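Local coordinates for hyaluronidase-phage associated (Streptococcus pyogenes, PDB 2WB3) that cleaves hyaluronan as a phage tail-fibre hyaluronate lyase, built round a triple-stranded beta-helix, at the interface of chains A and B. Residues are numbered along the deposited sequence; one frame, centred on the assembly and turned at random. Chains: chain A/B, Hyaluronidase-phage associated.

Contact 1: the interface of chains A and B. Residues chain A 22-23, 30-31; chain B 6-8, 18-20.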
# COMPACT_ATOMS: atom_id res chain seq x y z
N ILE A 22 4.94 6.48 -7.26
CA ILE A 22 5.79 5.28 -7.45
C ILE A 22 7.03 5.63 -8.24
O ILE A 22 6.93 6.28 -9.29
CB ILE A 22 4.97 4.24 -8.20
CG1 ILE A 22 3.73 3.92 -7.34
CG2 ILE A 22 5.81 2.93 -8.54
CD1 ILE A 22 2.97 2.94 -7.83
N THR A 23 8.21 5.22 -7.77
CA THR A 23 9.44 5.37 -8.58
C THR A 23 10.28 4.11 -8.55
O THR A 23 10.57 3.59 -7.48
CB THR A 23 10.38 6.51 -8.12
OG1 THR A 23 10.85 6.24 -6.79
CG2 THR A 23 9.68 7.87 -8.19
N SER A 30 9.23 -3.22 -15.42
CA SER A 30 8.19 -2.17 -15.36
C SER A 30 8.07 -1.63 -13.97
O SER A 30 8.06 -2.38 -13.00
CB SER A 30 6.86 -2.79 -15.84
OG SER A 30 6.96 -2.99 -17.26
N ALA A 31 8.00 -0.31 -13.82
CA ALA A 31 7.92 0.25 -12.46
C ALA A 31 6.60 -0.23 -11.90
O ALA A 31 6.48 -0.46 -10.72
CB ALA A 31 7.90 1.78 -12.47
N ILE B 6 6.01 4.60 -3.02
CA ILE B 6 6.58 3.25 -3.22
C ILE B 6 7.85 3.41 -4.04
O ILE B 6 7.80 3.94 -5.17
CB ILE B 6 5.61 2.34 -3.98
CG1 ILE B 6 4.19 2.54 -3.49
CG2 ILE B 6 5.96 0.88 -3.74
CD1 ILE B 6 3.94 1.93 -2.18
N VAL B 7 9.00 3.00 -3.48
CA VAL B 7 10.29 3.19 -4.15
C VAL B 7 10.99 1.86 -4.34
O VAL B 7 11.24 1.13 -3.37
CB VAL B 7 11.19 4.11 -3.38
CG1 VAL B 7 12.59 4.16 -4.01
CG2 VAL B 7 10.61 5.52 -3.25
N MET B 8 11.30 1.55 -5.59
CA MET B 8 12.18 0.42 -5.85
C MET B 8 13.58 1.00 -6.18
O MET B 8 13.77 1.67 -7.20
CB MET B 8 11.64 -0.47 -6.97
CG MET B 8 12.71 -1.40 -7.49
SD MET B 8 12.08 -2.83 -8.30
CE MET B 8 11.36 -3.68 -6.88
N SER B 18 8.96 -5.24 -10.26
CA SER B 18 8.23 -3.98 -10.28
C SER B 18 8.17 -3.39 -8.89
O SER B 18 8.19 -4.09 -7.90
CB SER B 18 6.82 -4.27 -10.84
OG SER B 18 6.93 -4.62 -12.23
N ALA B 19 8.07 -2.06 -8.78
CA ALA B 19 7.75 -1.41 -7.52
C ALA B 19 6.30 -1.85 -7.05
O ALA B 19 6.05 -2.15 -5.90
CB ALA B 19 7.83 0.16 -7.74
N LEU B 20 5.37 -1.88 -7.99
CA LEU B 20 3.96 -2.17 -7.67
C LEU B 20 3.35 -3.07 -8.74
O LEU B 20 3.41 -2.76 -9.94
CB LEU B 20 3.20 -0.84 -7.53
CG LEU B 20 1.69 -1.04 -7.21
CD1 LEU B 20 1.45 -1.86 -5.97
CD2 LEU B 20 1.03 0.31 -7.05
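In the triple-stranded beta-helix of this tail-fibre lyase, strand 20-24 of chain A lies parallel to strand 4-8 of chain B, with A:Ile22 bridged to B:Ile6 and A:Thr23 to B:Val7. A:Thr23 ties both ends of the pair: its N gives a hydrogen bond to B:Ile6 O at 2.9 Å, and its O takes one from B:Met8 N, also 2.9 Å. The side chains of A:Ile22 and B:Ile6 then run side by side and point the same way. A:Ile22 has CG1 anti to the carbonyl carbon (chi1 -60°), which puts its two branches on different partners. CD1 presses tightly on B:Leu20 CD2 at 3.4 Å, the two side chains at about a right angle, while CG2 rests on the methyl CB of B:Ala19 at 3.5 Å. A:Thr23 and B:Val7 also lie alongside, the hydroxyl OG1 sitting 3.6 Å from B:Val7 CG2. In the loop just before strand 32-36 of chain A, the hydroxyl OG of B:Ser18 reaches A:Ser30 O at 2.6 Å, tilted 28° from the carbonyl plane. A:Ala31 O accepts B:Leu20 N at 3.3 Å, and a weaker, bent bond from B:Ala19 N.

Contact 2: the interface of chains A and B. Residues chain A 131, 138, 142-143; chain B 139-140, 143-144.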
# COMPACT_ATOMS: atom_id res chain seq x y z
N PRO A 131 -7.93 5.88 -56.03
CA PRO A 131 -9.31 5.70 -55.70
C PRO A 131 -9.95 4.61 -56.55
O PRO A 131 -9.60 4.45 -57.72
CB PRO A 131 -9.93 7.06 -56.01
CG PRO A 131 -9.11 7.60 -57.03
CD PRO A 131 -7.72 7.18 -56.69
N ALA A 138 -8.40 11.27 -54.34
CA ALA A 138 -7.72 11.01 -55.62
C ALA A 138 -6.25 11.28 -55.47
O ALA A 138 -5.88 12.24 -54.83
CB ALA A 138 -8.32 11.88 -56.74
N TYR A 142 -4.00 9.55 -60.29
CA TYR A 142 -5.33 9.43 -60.89
C TYR A 142 -5.73 10.69 -61.65
O TYR A 142 -6.32 10.60 -62.73
CB TYR A 142 -6.40 9.11 -59.85
CG TYR A 142 -7.81 8.90 -60.38
CD1 TYR A 142 -8.26 7.62 -60.74
CD2 TYR A 142 -8.72 9.98 -60.48
CE1 TYR A 142 -9.56 7.42 -61.19
CE2 TYR A 142 -10.02 9.78 -60.93
CZ TYR A 142 -10.44 8.49 -61.29
OH TYR A 142 -11.73 8.30 -61.72
N VAL A 143 -5.44 11.85 -61.07
CA VAL A 143 -5.72 13.12 -61.70
C VAL A 143 -4.94 13.22 -63.02
O VAL A 143 -5.54 13.39 -64.08
CB VAL A 143 -5.37 14.30 -60.75
CG1 VAL A 143 -5.48 15.64 -61.47
CG2 VAL A 143 -6.28 14.27 -59.54
N THR B 139 -11.99 14.13 -54.17
CA THR B 139 -12.53 12.76 -54.26
C THR B 139 -12.47 12.27 -55.71
O THR B 139 -12.29 13.08 -56.61
CB THR B 139 -14.01 12.73 -53.84
OG1 THR B 139 -14.70 13.77 -54.53
CG2 THR B 139 -14.15 12.99 -52.35
N LYS B 140 -12.62 10.96 -55.95
CA LYS B 140 -12.67 10.44 -57.33
C LYS B 140 -13.81 11.19 -58.03
O LYS B 140 -13.63 11.70 -59.14
CB LYS B 140 -12.89 8.92 -57.37
N VAL B 143 -12.89 14.79 -59.28
CA VAL B 143 -12.02 14.67 -60.43
C VAL B 143 -12.85 14.27 -61.66
O VAL B 143 -12.86 14.99 -62.66
CB VAL B 143 -10.88 13.66 -60.16
CG1 VAL B 143 -10.07 13.38 -61.42
CG2 VAL B 143 -9.98 14.17 -59.05
N ASP B 144 -13.55 13.15 -61.58
CA ASP B 144 -14.39 12.67 -62.67
C ASP B 144 -15.35 13.73 -63.19
O ASP B 144 -15.56 13.83 -64.40
CB ASP B 144 -15.17 11.43 -62.27
CG ASP B 144 -14.27 10.26 -61.94
OD1 ASP B 144 -13.07 10.33 -62.28
OD2 ASP B 144 -14.77 9.28 -61.34
O HOH W 1 -14.07 6.78 -60.66
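The phenol ring of A:Tyr142 meets the carboxylate of B:Asp144 at its edge, with OD1 in the ring plane and the two flat groups turned 46° apart. One face of the ring is covered from its own chain by A:Pro131, whose CG stands 3.7 Å above the plane, offset toward the rim. B:Val143 adds its CG1 methyl 3.6 Å from A:Tyr142 CE2, the side chains crossing obliquely. A:Tyr142 CG is anti to the backbone N (chi1 -177°), which carries the ring away from helix 140-152 of chain A toward the same helix of chain B. There the hydroxyl OH donates a short hydrogen bond of 2.5 Å to B:Asp144 OD1, which receives it on its syn lone pair. The two helices follow the fibre's beta-structure, and the two copies of Val143 meet between them: B:Val143 CG2 touches A:Val143 CG2 at 3.7 Å, and the methyl CB of A:Ala138 at an equal distance. B:Lys140, modelled no further than CB, places that atom against A:Pro131 CB. Both carboxylate oxygens are engaged, since a water links the partners a second time, 3.0 Å from A:Tyr142 OH and 2.7 Å from B:Asp144 OD2.

Contact 3: the interface of chains A and B. Residues chain A 69-70, 77-80; chain B 48-50, 55, 58.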
# COMPACT_ATOMS: atom_id res chain seq x y z
N VAL A 69 11.54 11.48 -21.00
CA VAL A 69 12.71 12.35 -20.78
C VAL A 69 14.06 11.61 -20.88
O VAL A 69 14.14 10.39 -20.71
CB VAL A 69 12.62 13.11 -19.44
CG1 VAL A 69 11.37 13.99 -19.38
CG2 VAL A 69 12.69 12.17 -18.19
N LYS A 70 15.14 12.37 -21.14
CA LYS A 70 16.51 11.84 -21.09
C LYS A 70 16.95 11.60 -19.69
O LYS A 70 16.33 12.07 -18.75
CB LYS A 70 17.48 12.83 -21.73
CG LYS A 70 17.42 14.23 -21.13
CD LYS A 70 18.40 15.09 -22.00
CE LYS A 70 18.44 16.54 -21.60
NZ LYS A 70 18.54 16.53 -20.14
N GLY A 77 19.77 12.06 -24.81
CA GLY A 77 18.49 11.91 -25.51
C GLY A 77 17.75 10.63 -25.10
O GLY A 77 18.09 10.01 -24.11
N THR A 78 16.72 10.29 -25.84
CA THR A 78 15.89 9.11 -25.57
C THR A 78 15.20 8.74 -26.85
O THR A 78 15.00 9.55 -27.74
CB THR A 78 14.86 9.38 -24.43
OG1 THR A 78 14.03 8.23 -24.25
CG2 THR A 78 13.97 10.57 -24.79
N ALA A 79 14.90 7.47 -27.00
CA ALA A 79 14.17 7.01 -28.13
C ALA A 79 12.90 6.28 -27.61
O ALA A 79 12.26 5.58 -28.37
CB ALA A 79 15.03 6.02 -28.90
N ALA A 80 12.60 6.43 -26.32
CA ALA A 80 11.41 5.77 -25.73
C ALA A 80 10.14 6.29 -26.37
O ALA A 80 10.02 7.45 -26.83
CB ALA A 80 11.36 5.93 -24.20
N HIS B 48 8.73 8.38 -18.11
CA HIS B 48 9.79 7.41 -18.38
C HIS B 48 11.07 8.22 -18.56
O HIS B 48 11.07 9.12 -19.35
CB HIS B 48 9.52 6.66 -19.66
CG HIS B 48 10.66 5.76 -20.04
ND1 HIS B 48 11.73 6.22 -20.75
CD2 HIS B 48 10.97 4.49 -19.68
CE1 HIS B 48 12.64 5.27 -20.86
NE2 HIS B 48 12.21 4.21 -20.22
N GLU B 49 12.14 7.82 -17.88
CA GLU B 49 13.46 8.42 -18.01
C GLU B 49 14.45 7.38 -18.58
O GLU B 49 14.50 6.26 -18.13
CB GLU B 49 13.93 8.85 -16.61
CG GLU B 49 15.16 9.75 -16.63
CD GLU B 49 15.72 9.98 -15.25
OE1 GLU B 49 14.93 10.04 -14.28
OE2 GLU B 49 16.97 10.11 -15.14
N ASN B 50 15.17 7.74 -19.63
CA ASN B 50 16.24 6.88 -20.14
C ASN B 50 17.16 6.49 -18.97
O ASN B 50 17.63 7.36 -18.22
CB ASN B 50 16.99 7.63 -21.25
CG ASN B 50 17.90 6.71 -22.09
OD1 ASN B 50 18.22 5.58 -21.68
ND2 ASN B 50 18.21 7.15 -23.30
N LYS B 55 21.42 7.88 -26.25
CA LYS B 55 20.08 8.33 -26.69
C LYS B 55 19.24 7.25 -27.43
O LYS B 55 18.04 7.43 -27.69
CB LYS B 55 20.20 9.62 -27.51
CG LYS B 55 20.93 9.38 -28.84
CD LYS B 55 20.88 10.56 -29.80
CE LYS B 55 22.02 10.43 -30.83
NZ LYS B 55 21.54 10.85 -32.18
N ASP B 58 17.09 3.17 -24.96
CA ASP B 58 15.69 2.84 -24.52
C ASP B 58 14.71 2.81 -25.69
O ASP B 58 13.50 3.08 -25.52
CB ASP B 58 15.25 3.87 -23.45
CG ASP B 58 15.31 5.31 -23.96
OD1 ASP B 58 15.68 5.60 -25.13
OD2 ASP B 58 14.88 6.19 -23.19
O HOH W 2 12.57 8.54 -21.97
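A:Val69, at the end of strand 64-69, pairs in parallel with B:Glu49 of strand 45-49, a sheet contact between subunits of the triple-stranded beta-helix. Its N bonds to B:His48 O at 2.9 Å, and its O receives B:Asn50 N. With CG1 of the valine anti to the carbonyl carbon (chi1 -60°), CG2 turns toward the B strand, where it lies 3.8 Å from B:Glu49 CG. Beyond the strand, B:Asp58 faces the loop of A:Thr78 and A:Ala79 with both oxygens. Its OD1 takes A:Ala79 N at 2.8 Å and 177° at the hydrogen, on the syn side. OD2 accepts a very short hydrogen bond from the hydroxyl OG1 of A:Thr78, also on the syn side, and lies at the edge of the B:His48 ring, in its plane. A:Thr78 holds OG1 anti to its backbone N (chi1 177°), and the same hydroxyl accepts A:Ala80 N at 3.1 Å within chain A, which would help hold the turn. B:Asn50 extends its amide ND2 to A:Gly77 O at 3.0 Å, with that oxygen near the amide plane, while B:Lys55 packs its CB on A:Gly77 CA. A water joins the strand and loop: it lies in the imidazole plane of B:His48, 2.8 Å from ND1, and 2.7 Å from both A:Thr78 OG1 and A:Val69 O.

Contact 4: the interface of chains A and B. Residues chain A 34-36, 38, 42-43; chain B 29-32.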
# COMPACT_ATOMS: atom_id res chain seq x y z
N ILE A 34 -0.18 -3.82 -14.05
CA ILE A 34 -1.56 -4.16 -13.74
C ILE A 34 -2.13 -5.23 -14.68
O ILE A 34 -1.96 -5.15 -15.84
CB ILE A 34 -2.50 -2.93 -13.84
CG1 ILE A 34 -1.96 -1.73 -13.12
CG2 ILE A 34 -3.85 -3.23 -13.31
CD1 ILE A 34 -2.58 -0.52 -13.56
N ARG A 35 -2.86 -6.18 -14.10
CA ARG A 35 -3.55 -7.21 -14.87
C ARG A 35 -4.95 -7.48 -14.31
O ARG A 35 -5.12 -7.70 -13.11
CB ARG A 35 -2.73 -8.50 -14.89
CG ARG A 35 -3.34 -9.60 -15.75
CD ARG A 35 -2.64 -10.93 -15.51
NE ARG A 35 -1.49 -11.11 -16.41
CZ ARG A 35 -1.54 -11.77 -17.56
NH1 ARG A 35 -2.68 -12.32 -17.96
NH2 ARG A 35 -0.45 -11.89 -18.31
N GLY A 36 -5.95 -7.48 -15.19
CA GLY A 36 -7.32 -7.73 -14.82
C GLY A 36 -8.05 -8.58 -15.83
O GLY A 36 -7.56 -8.83 -16.88
N GLU A 38 -11.52 -8.02 -16.74
CA GLU A 38 -12.86 -7.38 -16.76
C GLU A 38 -13.70 -7.84 -17.92
O GLU A 38 -13.24 -7.93 -19.05
CB GLU A 38 -12.68 -5.87 -16.87
CG GLU A 38 -12.00 -5.24 -15.66
CD GLU A 38 -10.53 -5.51 -15.58
OE1 GLU A 38 -9.90 -5.78 -16.60
OE2 GLU A 38 -9.96 -5.42 -14.49
N GLY A 42 -12.65 -1.07 -17.89
CA GLY A 42 -11.20 -0.97 -18.04
C GLY A 42 -10.43 -1.66 -16.96
O GLY A 42 -10.80 -1.64 -15.82
N THR A 43 -9.32 -2.31 -17.33
CA THR A 43 -8.46 -2.87 -16.30
C THR A 43 -7.97 -1.71 -15.39
O THR A 43 -7.87 -1.84 -14.18
CB THR A 43 -7.27 -3.56 -16.96
OG1 THR A 43 -7.76 -4.64 -17.75
CG2 THR A 43 -6.33 -4.07 -15.93
N GLY B 29 -15.27 -5.92 -11.92
CA GLY B 29 -14.85 -4.58 -11.56
C GLY B 29 -13.42 -4.34 -12.07
O GLY B 29 -12.60 -5.29 -12.18
N SER B 30 -13.13 -3.07 -12.30
CA SER B 30 -11.80 -2.59 -12.72
C SER B 30 -10.76 -3.04 -11.75
O SER B 30 -10.94 -2.97 -10.54
CB SER B 30 -11.85 -1.05 -12.82
OG SER B 30 -12.63 -0.72 -13.97
N ALA B 31 -9.63 -3.56 -12.24
CA ALA B 31 -8.60 -4.05 -11.30
C ALA B 31 -8.13 -2.83 -10.55
O ALA B 31 -7.77 -2.91 -9.39
CB ALA B 31 -7.40 -4.65 -12.03
N MET B 32 -8.07 -1.71 -11.23
CA MET B 32 -7.68 -0.48 -10.51
C MET B 32 -8.46 0.74 -10.97
O MET B 32 -8.78 0.90 -12.16
CB MET B 32 -6.14 -0.22 -10.66
CG MET B 32 -5.67 1.12 -10.08
SD MET B 32 -3.87 1.13 -10.22
CE MET B 32 -3.58 2.80 -9.60
O HOH W 3 -10.35 -7.43 -13.17
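This is a subunit interface within the intertwined trimer expected of a triple-stranded beta-helix, and it joins the turn leading into strand 32-36 of chain B to the 38-43 region of chain A. B:Met32 N donates a hydrogen bond to A:Thr43 O at 3.0 Å. Two residues earlier in chain B, the hydroxyl OG of B:Ser30 reaches A:Gly42 O at 2.8 Å, in the carbonyl plane. B:Ser30 carries OG anti to its carbonyl carbon (chi1 -72°), aiming it at that acceptor. The carboxylate of A:Glu38 comes over the B turn, its chain bent at chi2 (74°). Its OE2 takes a weak, bent bond from B:Ala31 N at 2.9 Å. Its other oxygen, OE1, is held within chain A by the hydroxyl OG1 of A:Thr43 at 2.7 Å, approaching from above the carboxylate plane, and this second-shell bond helps fix the group's rotation. Apolar packing closes the other side: A:Ile34 CD1 lies 3.9 Å from the thioether SD of B:Met32, tip against a fully extended chain at about a right angle, and A:Ile34 CG2 and A:Thr43 CG2 both come to the B:Ala31 methyl from the same side. The site thus probably helps keep the subunits in register along the fibre.

Contacts 1, 3 and 4 belong to the beta-structured part: the C-alpha centres of contact 1 lie about 18 Å from those of both contact 3 and contact 4, which are about 28 Å from each other. Contact 2, between the C-terminal helices, is far along the fibre, about 54 Å from contact 1 and 43 Å from contact 3. Contacts 1 and 4 share Ser30 and Ala31, used as acceptors through their carbonyls in chain A and as donors in chain B, so in a three-fold arrangement one segment would accept from one neighbour and donate to the other. This spread suggests the chains are held together along the fibre's length.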